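Local coordinates for conserved hypothetical cytochrome protein (Kuenenia stuttgartiensis, PDB 6H5L) that binds two heme c groups and, as part of a reducing HAO-like protein complex of an anammox bacterium, probably transfers electrons, at residues I1-E6 / S91-L96; T8-N13 / E86-S91; K50-P55 / G190-P195; G57-D62 / R106-S111. All blocks are in the same frame, centred on the assembly; numbering follows the deposited sequence.

Interaction 1. Residues I1-E6 / S91-L96; sequences IEIPKE and SVVPVL. With HEC (heme c), chain L.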
# COMPACT_ATOMS: atom_id res chain seq x y z
N ILE B 1 1.99 -58.43 -1.44
CA ILE B 1 2.17 -59.87 -1.28
C ILE B 1 2.81 -60.48 -2.52
O ILE B 1 3.57 -59.82 -3.22
CB ILE B 1 0.84 -60.57 -0.94
CG1 ILE B 1 -0.34 -59.78 -1.53
CG2 ILE B 1 0.68 -60.73 0.56
CD1 ILE B 1 -0.51 -59.91 -3.03
N GLU B 2 2.50 -61.75 -2.78
CA GLU B 2 3.09 -62.47 -3.91
C GLU B 2 2.30 -62.19 -5.18
O GLU B 2 1.08 -62.36 -5.22
CB GLU B 2 3.13 -63.97 -3.63
CG GLU B 2 4.29 -64.38 -2.74
CD GLU B 2 5.63 -63.94 -3.29
OE1 GLU B 2 5.82 -64.00 -4.53
OE2 GLU B 2 6.50 -63.51 -2.50
N ILE B 3 3.01 -61.77 -6.22
CA ILE B 3 2.41 -61.47 -7.52
C ILE B 3 2.53 -62.72 -8.38
O ILE B 3 3.65 -63.21 -8.59
CB ILE B 3 3.10 -60.28 -8.19
CG1 ILE B 3 3.12 -59.07 -7.24
CG2 ILE B 3 2.40 -59.93 -9.50
CD1 ILE B 3 3.89 -57.89 -7.77
N PRO B 4 1.43 -63.27 -8.89
CA PRO B 4 1.51 -64.51 -9.66
C PRO B 4 2.09 -64.29 -11.04
O PRO B 4 2.03 -63.19 -11.60
CB PRO B 4 0.04 -64.96 -9.75
CG PRO B 4 -0.72 -63.68 -9.72
CD PRO B 4 0.04 -62.76 -8.79
N LYS B 5 2.69 -65.35 -11.59
CA LYS B 5 3.07 -65.37 -12.99
C LYS B 5 1.92 -65.83 -13.88
O LYS B 5 1.81 -65.39 -15.03
CB LYS B 5 4.26 -66.30 -13.20
CG LYS B 5 5.42 -66.10 -12.23
CD LYS B 5 6.07 -64.75 -12.41
CE LYS B 5 7.32 -64.63 -11.55
NZ LYS B 5 8.02 -63.33 -11.74
N GLU B 6 1.05 -66.69 -13.35
CA GLU B 6 -0.07 -67.23 -14.10
C GLU B 6 -1.19 -66.19 -14.22
O GLU B 6 -1.38 -65.34 -13.35
CB GLU B 6 -0.61 -68.50 -13.43
CG GLU B 6 -0.77 -68.41 -11.92
CD GLU B 6 0.47 -68.85 -11.16
OE1 GLU B 6 1.06 -68.02 -10.44
OE2 GLU B 6 0.86 -70.03 -11.29
N SER B 91 -3.31 -59.57 -9.35
CA SER B 91 -3.78 -60.51 -10.36
C SER B 91 -3.83 -59.89 -11.76
O SER B 91 -3.90 -60.64 -12.74
CB SER B 91 -5.17 -61.03 -9.98
OG SER B 91 -6.14 -60.00 -10.04
N VAL B 92 -3.81 -58.56 -11.87
CA VAL B 92 -3.83 -57.91 -13.18
C VAL B 92 -2.43 -57.66 -13.72
O VAL B 92 -2.30 -57.30 -14.91
CB VAL B 92 -4.59 -56.58 -13.15
CG1 VAL B 92 -6.03 -56.79 -12.74
CG2 VAL B 92 -3.90 -55.58 -12.22
N VAL B 93 -1.39 -57.82 -12.91
CA VAL B 93 -0.02 -57.68 -13.41
C VAL B 93 0.26 -58.62 -14.58
O VAL B 93 0.75 -58.15 -15.62
CB VAL B 93 0.99 -57.85 -12.26
CG1 VAL B 93 2.41 -57.79 -12.79
CG2 VAL B 93 0.76 -56.77 -11.20
N PRO B 94 -0.01 -59.93 -14.49
CA PRO B 94 0.24 -60.79 -15.67
C PRO B 94 -0.64 -60.45 -16.85
O PRO B 94 -0.22 -60.64 -18.00
CB PRO B 94 -0.04 -62.20 -15.15
CG PRO B 94 -0.05 -62.09 -13.66
CD PRO B 94 -0.54 -60.72 -13.37
N VAL B 95 -1.86 -59.95 -16.61
CA VAL B 95 -2.73 -59.54 -17.71
C VAL B 95 -2.06 -58.43 -18.51
O VAL B 95 -2.05 -58.45 -19.75
CB VAL B 95 -4.10 -59.10 -17.17
CG1 VAL B 95 -5.03 -58.75 -18.32
CG2 VAL B 95 -4.71 -60.19 -16.30
N LEU B 96 -1.50 -57.43 -17.81
CA LEU B 96 -0.75 -56.38 -18.49
C LEU B 96 0.48 -56.93 -19.18
O LEU B 96 0.87 -56.45 -20.26
CB LEU B 96 -0.36 -55.29 -17.49
CG LEU B 96 -1.34 -54.13 -17.27
CD1 LEU B 96 -2.69 -54.60 -16.76
CD2 LEU B 96 -0.74 -53.10 -16.31
FE HEC L . -3.88 -46.87 -16.11
CHA HEC L . -0.86 -45.55 -17.06
CHB HEC L . -2.26 -49.70 -14.98
CHC HEC L . -6.90 -48.26 -15.20
CHD HEC L . -5.55 -44.12 -17.34
NA HEC L . -1.93 -47.51 -16.03
C1A HEC L . -0.84 -46.80 -16.48
C2A HEC L . 0.36 -47.59 -16.25
C3A HEC L . -0.02 -48.75 -15.68
C4A HEC L . -1.47 -48.71 -15.53
CMA HEC L . 0.82 -49.96 -15.21
CAA HEC L . 1.75 -47.03 -16.69
CBA HEC L . 3.02 -47.68 -16.14
CGA HEC L . 4.22 -47.00 -16.75
O1A HEC L . 4.07 -46.36 -17.83
O2A HEC L . 5.33 -47.09 -16.17
NB HEC L . -4.47 -48.65 -15.26
C1B HEC L . -3.63 -49.67 -14.84
C2B HEC L . -4.45 -50.70 -14.23
C3B HEC L . -5.73 -50.30 -14.30
C4B HEC L . -5.77 -49.01 -14.95
CMB HEC L . -3.93 -52.02 -13.63
CAB HEC L . -6.97 -51.06 -13.78
CBB HEC L . -6.99 -51.09 -12.23
NC HEC L . -5.85 -46.30 -16.25
C1C HEC L . -6.94 -47.02 -15.80
C2C HEC L . -8.12 -46.19 -15.95
C3C HEC L . -7.76 -45.12 -16.66
C4C HEC L . -6.32 -45.12 -16.78
CMC HEC L . -9.56 -46.70 -15.73
CAC HEC L . -8.69 -43.97 -17.14
CBC HEC L . -9.24 -43.19 -15.93
ND HEC L . -3.30 -45.11 -17.05
C1D HEC L . -4.17 -44.11 -17.47
C2D HEC L . -3.40 -43.04 -18.07
C3D HEC L . -1.94 -43.50 -17.98
C4D HEC L . -1.97 -44.79 -17.33
CMD HEC L . -3.94 -41.73 -18.67
CAD HEC L . -0.68 -42.75 -18.46
CBD HEC L . -0.28 -41.70 -17.43
CGD HEC L . 0.91 -40.93 -17.92
O1D HEC L . 1.95 -41.57 -18.26
O2D HEC L . 0.84 -39.68 -17.97
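Ser91 meets the N-terminal loop with its backbone: its CA lies 4.5 Å from CG of the Pro4 ring, while its side chain turns away from residues 1-6. Val92 also faces away, toward the heme, where its CG2 reaches the ring methyl CMB of heme c at 3.8 Å. Val93 swings back to the loop. With CG1 anti to the backbone N (chi1 176°), it presents CB and both methyls to Ile3, and the two side chains cross at about a right angle. The touching branch of Ile3 is CG2, 3.7 Å from Val93 CB; Ile3 also packs on Asp62 and Tyr66 of helix 62-71. Pro94 is the most extensively covered residue here. Its CB and CG lie against the carbonyl oxygens of three successive loop residues: CG is 3.1 Å from Pro4 O and 3.5 Å from Glu6 O, and CB is 3.7 Å from Lys5 O. The two proline rings meet through their CG atoms at 4.3 Å. Leu96 leaves the loop behind and sets CD2 3.7 Å from the heme methyl CMA. Lys5 turns away from these residues and reaches a salt bridge with Asp62. Residues 92-96 thus meet the loop through Val93 and Pro94 and the heme through Val92 and Leu96. No hydrogen bond joins the two segments; methyl and ring carbons pack on each other and on backbone carbonyls, so shape and apolar burial, rather than directed polar bonds, hold the N-terminal loop against this heme-lining part of the chain.

Interaction 2. Residues T8-N13 / E86-S91; sequences TEEGKN and EEQRAS
Thr8 OG1, which lies 4.1 Å from Ser91 CB across the contact, accepts a hydrogen bond from Gly11 N at 2.8 Å with an N-H...O angle of 161°, the N-cap of helix 9-18. Facing it, the hydroxyl of Ser91 donates to Gln88 O, one turn back in its own helix, at 2.9 Å. This keeps OG over Gly11, with Gly11 CA 3.5 Å from it. The same CA makes a CA-H...O contact with Ser91 O, and any side chain at Gly11 would run into that oxygen. To one side, Glu10 reaches across the gap with CG anti to the backbone N and the chain extended. Its OE2 rests 3.6 Å from Gln88 CG, and its OE1 lies 2.9 Å from Glu87 OE2, the carboxylate planes 89° apart. These two acceptors form no hydrogen bond and are likely to repel, and one may take up a proton more readily than usual. An alanine in place of Glu10 would probably leave Gln88 CG without this cover and open a gap beside Glu87. The helices pass at 8.7 Å between axes with an 86° angle, a nearly perpendicular crossing with glycine at the contact, consistent with the N-terminal helix packing on the C-terminal helical part of a cytochrome c domain. Helix 9-18 runs on to the heme-attachment Cys19, while Arg89 and Ala90 turn to Tyr66 of helix 62-71.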
# COMPACT_ATOMS: atom_id res chain seq x y z
N THR B 8 -5.16 -65.42 -14.30
CA THR B 8 -6.33 -65.98 -13.66
C THR B 8 -7.60 -65.35 -14.22
O THR B 8 -7.56 -64.30 -14.86
CB THR B 8 -6.29 -65.77 -12.14
OG1 THR B 8 -6.65 -64.41 -11.84
CG2 THR B 8 -4.89 -66.04 -11.60
N GLU B 9 -8.73 -66.02 -13.97
CA GLU B 9 -10.02 -65.47 -14.36
C GLU B 9 -10.34 -64.21 -13.57
O GLU B 9 -10.92 -63.26 -14.11
CB GLU B 9 -11.12 -66.51 -14.17
CG GLU B 9 -11.23 -67.50 -15.32
CD GLU B 9 -11.74 -66.85 -16.60
OE1 GLU B 9 -12.79 -66.16 -16.54
OE2 GLU B 9 -11.10 -67.01 -17.65
N GLU B 10 -9.99 -64.18 -12.28
CA GLU B 10 -10.16 -62.97 -11.49
C GLU B 10 -9.36 -61.82 -12.08
O GLU B 10 -9.85 -60.68 -12.16
CB GLU B 10 -9.74 -63.22 -10.04
CG GLU B 10 -9.95 -62.02 -9.13
CD GLU B 10 -9.14 -62.10 -7.85
OE1 GLU B 10 -8.28 -63.01 -7.75
OE2 GLU B 10 -9.35 -61.27 -6.95
N GLY B 11 -8.12 -62.09 -12.51
CA GLY B 11 -7.31 -61.05 -13.12
C GLY B 11 -7.93 -60.50 -14.40
O GLY B 11 -7.88 -59.29 -14.66
N LYS B 12 -8.52 -61.38 -15.21
CA LYS B 12 -9.24 -60.93 -16.40
C LYS B 12 -10.39 -60.00 -16.03
O LYS B 12 -10.57 -58.94 -16.64
CB LYS B 12 -9.77 -62.13 -17.19
CG LYS B 12 -8.73 -62.94 -17.95
CD LYS B 12 -9.44 -63.91 -18.89
CE LYS B 12 -8.63 -65.18 -19.13
NZ LYS B 12 -7.78 -65.10 -20.35
N ASN B 13 -11.18 -60.39 -15.03
CA ASN B 13 -12.36 -59.62 -14.68
C ASN B 13 -12.00 -58.26 -14.10
O ASN B 13 -12.64 -57.25 -14.42
CB ASN B 13 -13.23 -60.41 -13.69
CG ASN B 13 -13.90 -61.61 -14.33
OD1 ASN B 13 -13.60 -61.97 -15.47
ND2 ASN B 13 -14.82 -62.23 -13.61
N GLU B 86 -5.29 -56.08 -2.24
CA GLU B 86 -3.92 -56.46 -2.55
C GLU B 86 -3.87 -57.52 -3.64
O GLU B 86 -3.10 -57.41 -4.60
CB GLU B 86 -3.25 -56.97 -1.27
CG GLU B 86 -1.82 -56.50 -1.06
CD GLU B 86 -1.46 -56.42 0.41
OE1 GLU B 86 -1.92 -55.49 1.10
OE2 GLU B 86 -0.71 -57.31 0.89
N GLU B 87 -4.71 -58.55 -3.51
CA GLU B 87 -4.72 -59.64 -4.49
C GLU B 87 -5.24 -59.18 -5.84
O GLU B 87 -4.72 -59.59 -6.89
CB GLU B 87 -5.56 -60.79 -3.95
CG GLU B 87 -5.77 -61.93 -4.93
CD GLU B 87 -6.82 -62.92 -4.46
OE1 GLU B 87 -7.35 -62.73 -3.34
OE2 GLU B 87 -7.12 -63.88 -5.20
N GLN B 88 -6.26 -58.32 -5.85
CA GLN B 88 -6.83 -57.85 -7.11
C GLN B 88 -5.80 -57.09 -7.94
O GLN B 88 -5.67 -57.33 -9.15
CB GLN B 88 -8.06 -56.97 -6.84
CG GLN B 88 -9.31 -57.75 -6.46
CD GLN B 88 -10.49 -56.84 -6.17
OE1 GLN B 88 -10.36 -55.85 -5.44
NE2 GLN B 88 -11.64 -57.17 -6.74
N ARG B 89 -5.08 -56.17 -7.31
CA ARG B 89 -4.04 -55.43 -8.02
C ARG B 89 -2.91 -56.34 -8.48
O ARG B 89 -2.28 -56.07 -9.51
CB ARG B 89 -3.49 -54.31 -7.14
CG ARG B 89 -4.42 -53.13 -6.96
CD ARG B 89 -3.81 -52.13 -5.99
NE ARG B 89 -4.32 -52.30 -4.63
CZ ARG B 89 -3.64 -52.00 -3.54
NH1 ARG B 89 -2.41 -51.52 -3.63
NH2 ARG B 89 -4.18 -52.19 -2.34
N ALA B 90 -2.64 -57.41 -7.74
CA ALA B 90 -1.58 -58.33 -8.13
C ALA B 90 -2.01 -59.26 -9.25
O ALA B 90 -1.17 -59.70 -10.05
CB ALA B 90 -1.12 -59.14 -6.91
N SER B 91 -3.31 -59.57 -9.35
CA SER B 91 -3.78 -60.51 -10.36
C SER B 91 -3.83 -59.89 -11.76
O SER B 91 -3.90 -60.64 -12.74
CB SER B 91 -5.17 -61.03 -9.98
OG SER B 91 -6.14 -60.00 -10.04

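Interaction 3. Residues K50-P55 / G190-P195; sequences KFRTTP and GLNGTP. With HEC (heme c), chain L.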
# COMPACT_ATOMS: atom_id res chain seq x y z
N LYS B 50 7.10 -46.32 -18.28
CA LYS B 50 7.86 -45.13 -17.91
C LYS B 50 8.59 -45.30 -16.59
O LYS B 50 9.70 -44.79 -16.42
CB LYS B 50 6.92 -43.91 -17.84
CG LYS B 50 6.38 -43.42 -19.16
CD LYS B 50 5.63 -42.11 -18.95
CE LYS B 50 4.95 -41.63 -20.22
NZ LYS B 50 4.18 -40.37 -19.97
N PHE B 51 7.98 -46.02 -15.64
CA PHE B 51 8.40 -45.98 -14.24
C PHE B 51 8.83 -47.38 -13.81
O PHE B 51 8.00 -48.27 -13.60
CB PHE B 51 7.27 -45.44 -13.39
CG PHE B 51 6.60 -44.24 -13.99
CD1 PHE B 51 7.31 -43.06 -14.18
CD2 PHE B 51 5.28 -44.29 -14.39
CE1 PHE B 51 6.71 -41.95 -14.75
CE2 PHE B 51 4.67 -43.18 -14.95
CZ PHE B 51 5.38 -42.02 -15.13
N ARG B 52 10.14 -47.57 -13.69
CA ARG B 52 10.75 -48.85 -13.37
C ARG B 52 11.82 -48.66 -12.31
O ARG B 52 12.20 -47.54 -11.95
CB ARG B 52 11.37 -49.50 -14.62
CG ARG B 52 10.38 -49.87 -15.71
CD ARG B 52 11.06 -49.90 -17.07
NE ARG B 52 11.19 -48.56 -17.62
CZ ARG B 52 12.30 -47.82 -17.55
NH1 ARG B 52 13.39 -48.31 -16.97
NH2 ARG B 52 12.31 -46.60 -18.06
N THR B 53 12.31 -49.79 -11.80
CA THR B 53 13.57 -49.85 -11.07
C THR B 53 14.67 -50.49 -11.91
O THR B 53 15.76 -50.74 -11.39
CB THR B 53 13.38 -50.61 -9.76
OG1 THR B 53 12.80 -51.89 -10.03
CG2 THR B 53 12.47 -49.84 -8.82
N THR B 54 14.40 -50.74 -13.19
CA THR B 54 15.31 -51.38 -14.12
C THR B 54 15.91 -50.36 -15.08
O THR B 54 15.34 -49.28 -15.29
CB THR B 54 14.55 -52.46 -14.91
OG1 THR B 54 13.53 -51.85 -15.70
CG2 THR B 54 13.92 -53.46 -13.96
N PRO B 55 17.06 -50.66 -15.68
CA PRO B 55 17.71 -49.69 -16.58
C PRO B 55 16.87 -49.41 -17.82
O PRO B 55 15.84 -50.03 -18.08
CB PRO B 55 19.03 -50.37 -16.94
CG PRO B 55 19.29 -51.31 -15.82
CD PRO B 55 17.94 -51.81 -15.40
N GLY B 190 15.73 -43.80 -16.62
CA GLY B 190 15.14 -43.30 -17.84
C GLY B 190 13.69 -43.73 -17.98
O GLY B 190 13.23 -44.70 -17.38
N LEU B 191 12.96 -42.97 -18.78
CA LEU B 191 11.53 -43.19 -19.00
C LEU B 191 11.35 -43.82 -20.38
O LEU B 191 11.40 -43.13 -21.40
CB LEU B 191 10.75 -41.89 -18.86
CG LEU B 191 10.41 -41.43 -17.44
CD1 LEU B 191 11.65 -41.01 -16.66
CD2 LEU B 191 9.38 -40.32 -17.46
N ASN B 192 11.16 -45.14 -20.39
CA ASN B 192 11.02 -45.88 -21.65
C ASN B 192 9.80 -45.40 -22.42
O ASN B 192 8.70 -45.28 -21.87
CB ASN B 192 10.91 -47.38 -21.36
CG ASN B 192 12.21 -47.98 -20.86
OD1 ASN B 192 13.18 -47.27 -20.62
ND2 ASN B 192 12.22 -49.30 -20.71
N GLY B 193 9.99 -45.13 -23.71
CA GLY B 193 8.93 -44.69 -24.59
C GLY B 193 8.84 -43.19 -24.77
O GLY B 193 8.03 -42.73 -25.58
N THR B 194 9.63 -42.42 -24.03
CA THR B 194 9.62 -40.97 -24.07
C THR B 194 11.00 -40.45 -24.41
O THR B 194 12.00 -41.16 -24.22
CB THR B 194 9.16 -40.39 -22.72
OG1 THR B 194 10.21 -40.55 -21.75
CG2 THR B 194 7.92 -41.10 -22.22
N PRO B 195 11.11 -39.22 -24.92
CA PRO B 195 12.43 -38.63 -25.18
C PRO B 195 13.23 -38.32 -23.92
O PRO B 195 14.35 -37.80 -24.04
CB PRO B 195 12.10 -37.35 -25.96
CG PRO B 195 10.71 -37.02 -25.57
CD PRO B 195 10.02 -38.34 -25.39
FE HEC L . -3.88 -46.87 -16.11
CHA HEC L . -0.86 -45.55 -17.06
CHB HEC L . -2.26 -49.70 -14.98
CHC HEC L . -6.90 -48.26 -15.20
CHD HEC L . -5.55 -44.12 -17.34
NA HEC L . -1.93 -47.51 -16.03
C1A HEC L . -0.84 -46.80 -16.48
C2A HEC L . 0.36 -47.59 -16.25
C3A HEC L . -0.02 -48.75 -15.68
C4A HEC L . -1.47 -48.71 -15.53
CMA HEC L . 0.82 -49.96 -15.21
CAA HEC L . 1.75 -47.03 -16.69
CBA HEC L . 3.02 -47.68 -16.14
CGA HEC L . 4.22 -47.00 -16.75
O1A HEC L . 4.07 -46.36 -17.83
O2A HEC L . 5.33 -47.09 -16.17
NB HEC L . -4.47 -48.65 -15.26
C1B HEC L . -3.63 -49.67 -14.84
C2B HEC L . -4.45 -50.70 -14.23
C3B HEC L . -5.73 -50.30 -14.30
C4B HEC L . -5.77 -49.01 -14.95
CMB HEC L . -3.93 -52.02 -13.63
CAB HEC L . -6.97 -51.06 -13.78
CBB HEC L . -6.99 -51.09 -12.23
NC HEC L . -5.85 -46.30 -16.25
C1C HEC L . -6.94 -47.02 -15.80
C2C HEC L . -8.12 -46.19 -15.95
C3C HEC L . -7.76 -45.12 -16.66
C4C HEC L . -6.32 -45.12 -16.78
CMC HEC L . -9.56 -46.70 -15.73
CAC HEC L . -8.69 -43.97 -17.14
CBC HEC L . -9.24 -43.19 -15.93
ND HEC L . -3.30 -45.11 -17.05
C1D HEC L . -4.17 -44.11 -17.47
C2D HEC L . -3.40 -43.04 -18.07
C3D HEC L . -1.94 -43.50 -17.98
C4D HEC L . -1.97 -44.79 -17.33
CMD HEC L . -3.94 -41.73 -18.67
CAD HEC L . -0.68 -42.75 -18.46
CBD HEC L . -0.28 -41.70 -17.43
CGD HEC L . 0.91 -40.93 -17.92
O1D HEC L . 1.95 -41.57 -18.26
O2D HEC L . 0.84 -39.68 -17.97
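Lys50 CE packs on the methyl CG2 of Thr194 at 3.6 Å, the two side chains crossing at about a right angle. The lysine chain is extended beyond CG, and its NZ hydrogen-bonds O1D of one heme propionate at 3.1 Å and also a propionate O1D of the second heme. The backbone grips the first heme's other propionate: Lys50 N donates to O1A, and Phe51 N to O2A at 2.9 Å. Across the segments, Leu191 CA-H points at Lys50 O, 3.5 Å from CA, and Leu191 CD2 reaches Phe51 CE1 at 4.1 Å. Lys50 CB lies over the centre of the Phe51 ring. Farther along, the Arg52 guanidinium, as modelled, is stacked on the side-chain amide of Asn192, their planes 16° apart; its exact position is doubtful, because NH2 comes too close to Gly190 O. Arg52 NE is anchored by Tyr49 O and Asn192 OD1 by Gly57 N. The next shell is a type II turn from Leu191 to Thr194, with Gly193 at the position that takes positive phi. Leu191 O accepts from both Thr194 N, at 3.2 Å, and Thr194 OG1, at 2.9 Å, from the same face of its plane. This helps hold Thr194, two residues before Met196, an axial ligand of the second heme. A methionine in place of Lys50 would probably leave a propionate of each heme without this cationic mate. One buried ammonium shared by two hemes thus joins the two heme-binding halves and is likely to offset their propionate charge.

Interaction 4. Residues G57-D62 / R106-S111; sequences GSLPTD and REPEPS
Ser58 OG, anti to its backbone N (chi1 165°), accepts a hydrogen bond from Glu109 N at 3.1 Å, with an N-H...O angle of 158°. The same hydroxyl donates to Leu59 O at 2.8 Å, in the carbonyl plane and on a lone pair, so it links the two loops while bracing its own. The extended Glu109 side chain lies against Ser58, its OE1 3.2 Å from Ser58 CB. Leu59 sets CD1 3.4 Å from Arg106 O and packs CB on Pro108 CB at 4.2 Å. Its amide N donates to a water, which gives a weak bond to Glu107 O. Pro60 turns its ring away, toward Tyr49 and Arg52, but lends its carbonyl: Pro60 O lies 3.8 Å from Pro108 CB, so the Pro108 ring is seated against the Leu59-Pro60 backbone. Thr61 closes the contact with its methyl, CG2 being 3.9 Å from Ser111 OG. Both hydroxyls look elsewhere, that of Thr61 capping Asp64 N at the start of helix 62-71 and that of Ser111 pairing with Thr53 OG1. Thus the first loop leads into helix 62-71, and the second leaves helix 102-105, whose Ala102 and Phe103 also pack on Leu59, on its way to helix 122-135 of the second heme-binding half.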
# COMPACT_ATOMS: atom_id res chain seq x y z
N GLY B 57 15.38 -49.28 -21.41
CA GLY B 57 15.13 -50.31 -22.39
C GLY B 57 14.66 -51.63 -21.81
O GLY B 57 14.17 -52.48 -22.57
N SER B 58 14.79 -51.82 -20.51
CA SER B 58 14.39 -53.07 -19.88
C SER B 58 12.89 -53.09 -19.61
O SER B 58 12.22 -52.05 -19.57
CB SER B 58 15.14 -53.27 -18.56
OG SER B 58 14.54 -54.28 -17.77
N LEU B 59 12.36 -54.30 -19.45
CA LEU B 59 11.00 -54.47 -18.99
C LEU B 59 10.90 -54.05 -17.53
O LEU B 59 11.91 -53.97 -16.82
CB LEU B 59 10.57 -55.93 -19.14
CG LEU B 59 10.70 -56.59 -20.51
CD1 LEU B 59 10.42 -58.08 -20.40
CD2 LEU B 59 9.75 -55.94 -21.51
N PRO B 60 9.70 -53.75 -17.05
CA PRO B 60 9.52 -53.54 -15.61
C PRO B 60 9.46 -54.86 -14.87
O PRO B 60 9.06 -55.89 -15.42
CB PRO B 60 8.18 -52.80 -15.53
CG PRO B 60 7.42 -53.32 -16.70
CD PRO B 60 8.45 -53.50 -17.79
N THR B 61 9.87 -54.83 -13.61
CA THR B 61 9.63 -55.97 -12.75
C THR B 61 8.15 -56.05 -12.41
O THR B 61 7.41 -55.07 -12.54
CB THR B 61 10.47 -55.88 -11.47
OG1 THR B 61 9.99 -54.80 -10.67
CG2 THR B 61 11.93 -55.66 -11.80
N ASP B 62 7.71 -57.23 -11.98
CA ASP B 62 6.33 -57.37 -11.54
C ASP B 62 6.01 -56.43 -10.39
O ASP B 62 4.87 -55.97 -10.25
CB ASP B 62 6.04 -58.82 -11.14
CG ASP B 62 6.19 -59.79 -12.30
OD1 ASP B 62 6.68 -59.36 -13.36
OD2 ASP B 62 5.80 -60.96 -12.15
N ARG B 106 12.13 -61.92 -23.31
CA ARG B 106 13.17 -61.36 -22.47
C ARG B 106 12.70 -61.32 -21.02
O ARG B 106 11.50 -61.24 -20.73
CB ARG B 106 13.56 -59.95 -22.93
CG ARG B 106 14.15 -59.92 -24.33
CD ARG B 106 15.49 -60.62 -24.39
NE ARG B 106 15.90 -60.91 -25.77
CZ ARG B 106 15.79 -62.10 -26.34
NH1 ARG B 106 15.29 -63.12 -25.66
NH2 ARG B 106 16.18 -62.28 -27.59
N GLU B 107 13.67 -61.39 -20.11
CA GLU B 107 13.51 -61.30 -18.66
C GLU B 107 13.89 -59.90 -18.19
O GLU B 107 14.85 -59.32 -18.70
CB GLU B 107 14.39 -62.34 -17.96
CG GLU B 107 13.96 -62.71 -16.55
CD GLU B 107 12.62 -63.42 -16.51
OE1 GLU B 107 11.95 -63.38 -15.45
OE2 GLU B 107 12.23 -64.03 -17.53
N PRO B 108 13.16 -59.33 -17.23
CA PRO B 108 13.50 -57.97 -16.78
C PRO B 108 14.89 -57.92 -16.16
O PRO B 108 15.29 -58.80 -15.40
CB PRO B 108 12.40 -57.66 -15.74
CG PRO B 108 11.86 -59.00 -15.34
CD PRO B 108 11.96 -59.85 -16.57
N GLU B 109 15.62 -56.86 -16.50
CA GLU B 109 16.97 -56.66 -15.99
C GLU B 109 16.95 -56.47 -14.48
O GLU B 109 15.92 -56.11 -13.90
CB GLU B 109 17.60 -55.46 -16.68
CG GLU B 109 18.04 -55.73 -18.11
CD GLU B 109 18.69 -54.53 -18.76
OE1 GLU B 109 18.09 -53.96 -19.70
OE2 GLU B 109 19.81 -54.15 -18.34
N PRO B 110 18.08 -56.72 -13.81
CA PRO B 110 18.10 -56.59 -12.34
C PRO B 110 17.82 -55.16 -11.90
O PRO B 110 18.22 -54.20 -12.56
CB PRO B 110 19.53 -57.03 -11.97
CG PRO B 110 20.32 -56.85 -13.22
CD PRO B 110 19.37 -57.18 -14.33
N SER B 111 17.12 -55.03 -10.78
CA SER B 111 16.81 -53.72 -10.23
C SER B 111 18.09 -52.98 -9.87
O SER B 111 19.05 -53.57 -9.37
CB SER B 111 15.91 -53.85 -9.00
OG SER B 111 14.63 -54.34 -9.35
O HOH W 1 14.17 -56.36 -20.24

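From the N terminus, the loop 1-6 returns to helix 93-97 in interaction 1, and helix 9-18 then meets helix 86-91 in interaction 2; the second closure lies within the first, and the two share Ser91. Interactions 3 and 4 both cross these closures along the chain. Residues 50-55 reach forward to 190-195, joining the two heme-binding halves, and the smaller closure of 57-62 with 106-111 falls within that long loop. Interactions 3 and 4 adjoin in space. Interaction 4 also touches interaction 1, whereas interactions 1 and 3 do not touch but both reach the same heme.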